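Side-chain contact in putative MAR1 (Leishmania donovani, PDB 1X9G), which is of unknown function but belongs to the isochorismatase superfamily and may be a ribonuclease: residues Leu28-Ala31 with Phe32-Arg35. Sequence-based numbering, arbitrary orientation.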
loop_
_atom_site.group_PDB
_atom_site.type_symbol
_atom_site.label_atom_id
_atom_site.label_comp_id
_atom_site.label_asym_id
_atom_site.label_seq_id
_atom_site.Cartn_x
_atom_site.Cartn_y
_atom_site.Cartn_z
ATOM N N LEU A 28 -8.055 -24.289 11.467
ATOM C CA LEU A 28 -8.647 -24.923 10.289
ATOM C C LEU A 28 -9.668 -26.064 10.643
ATOM O O LEU A 28 -9.429 -27.256 10.457
ATOM C CB LEU A 28 -7.527 -25.351 9.323
ATOM C CG LEU A 28 -6.727 -24.210 8.659
ATOM C CD1 LEU A 28 -5.523 -24.719 7.883
ATOM C CD2 LEU A 28 -7.585 -23.257 7.770
ATOM N N GLN A 29 -10.834 -25.675 11.140
ATOM C CA GLN A 29 -11.792 -26.615 11.729
ATOM C C GLN A 29 -13.084 -26.712 10.913
ATOM O O GLN A 29 -13.308 -25.936 9.968
ATOM C CB GLN A 29 -12.088 -26.203 13.178
ATOM C CG GLN A 29 -10.869 -25.595 13.827
ATOM C CD GLN A 29 -11.094 -25.084 15.201
ATOM O OE1 GLN A 29 -10.334 -24.246 15.686
ATOM N NE2 GLN A 29 -12.127 -25.596 15.872
ATOM N N GLU A 30 -13.949 -27.644 11.324
ATOM C CA GLU A 30 -15.076 -28.086 10.526
ATOM C C GLU A 30 -16.155 -27.030 10.327
ATOM O O GLU A 30 -16.690 -26.912 9.231
ATOM C CB GLU A 30 -15.635 -29.408 11.084
ATOM C CG GLU A 30 -16.742 -30.090 10.236
ATOM C CD GLU A 30 -16.308 -30.402 8.793
ATOM O OE1 GLU A 30 -15.867 -29.472 8.055
ATOM O OE2 GLU A 30 -16.423 -31.591 8.407
ATOM N N ALA A 31 -16.456 -26.244 11.356
ATOM C CA ALA A 31 -17.474 -25.196 11.237
ATOM C C ALA A 31 -17.214 -24.277 10.037
ATOM O O ALA A 31 -18.160 -23.822 9.368
ATOM C CB ALA A 31 -17.538 -24.381 12.510
ATOM N N PHE A 32 -15.921 -24.054 9.765
ATOM C CA PHE A 32 -15.420 -23.061 8.827
ATOM C C PHE A 32 -15.273 -23.541 7.405
ATOM O O PHE A 32 -15.387 -22.753 6.471
ATOM C CB PHE A 32 -14.056 -22.570 9.303
ATOM C CG PHE A 32 -14.116 -21.741 10.542
ATOM C CD1 PHE A 32 -13.691 -22.272 11.759
ATOM C CD2 PHE A 32 -14.625 -20.425 10.491
ATOM C CE1 PHE A 32 -13.737 -21.514 12.923
ATOM C CE2 PHE A 32 -14.699 -19.639 11.648
ATOM C CZ PHE A 32 -14.244 -20.185 12.882
ATOM N N SER A 33 -15.006 -24.828 7.256
ATOM C CA SER A 33 -14.714 -25.446 5.968
ATOM C C SER A 33 -15.542 -24.942 4.786
ATOM O O SER A 33 -15.039 -24.858 3.662
ATOM C CB SER A 33 -14.889 -26.947 6.096
ATOM O OG SER A 33 -16.020 -27.207 6.917
ATOM N N LYS A 34 -16.804 -24.626 5.052
ATOM C CA LYS A 34 -17.755 -24.211 4.020
ATOM C C LYS A 34 -17.884 -22.703 3.930
ATOM O O LYS A 34 -18.327 -22.181 2.894
ATOM C CB LYS A 34 -19.149 -24.776 4.323
ATOM C CG LYS A 34 -19.193 -26.268 4.628
ATOM C CD LYS A 34 -18.649 -27.117 3.458
ATOM C CE LYS A 34 -19.412 -28.441 3.332
ATOM N NZ LYS A 34 -20.861 -28.237 3.021
ATOM N N ARG A 35 -17.503 -22.017 5.014
ATOM C CA ARG A 35 -17.792 -20.579 5.203
ATOM C C ARG A 35 -16.780 -19.679 4.503
ATOM O O ARG A 35 -17.008 -18.489 4.346
ATOM C CB ARG A 35 -17.929 -20.215 6.697
ATOM C CG ARG A 35 -18.682 -21.277 7.524
ATOM C CD ARG A 35 -19.255 -20.782 8.860
ATOM N NE ARG A 35 -20.244 -19.713 8.676
ATOM C CZ ARG A 35 -20.774 -18.979 9.661
ATOM N NH1 ARG A 35 -20.442 -19.207 10.937
ATOM N NH2 ARG A 35 -21.634 -18.009 9.359
#
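Phe-32 closes a beta turn on Gln-29: its backbone N donates to Gln-29 O at 3.2 Å, coming in from above the carbonyl plane with an N-H...O angle of 144°. Gln-29 O also lies at the edge of the phenyl ring, near its plane, 4.1 Å from Phe-32 CD1. With CG anti to the carbonyl carbon (chi1 -70°), the ring sits beside the Gln-29 backbone; on another side, Ala-31 CB makes a looser apolar approach to Phe-32 CD1 at 4.5 Å. Ser-33 N adds weak bonds to Gln-29 O and to Glu-30 O. This beta turn belongs to the loop that leaves strand 21-26, a central strand of the six-stranded parallel sheet, and leads into helix 39-55. The buried Gln-29 side chain extends to His-67, its OE1 accepting a hydrogen bond from His-67 N. The outer side is more open. There the exposed Glu-30 chain bends at chi2 (57°) and brings OE1 close to Ser-33 OG, a hydroxyl that also faces Glu-30 O; both separations are shorter than a normal hydrogen bond, and their exact values are doubtful. Farther along, the solvent-exposed Arg-35 meets the turn through its aliphatic part, CG lying 3.2 Å from Ala-31 O.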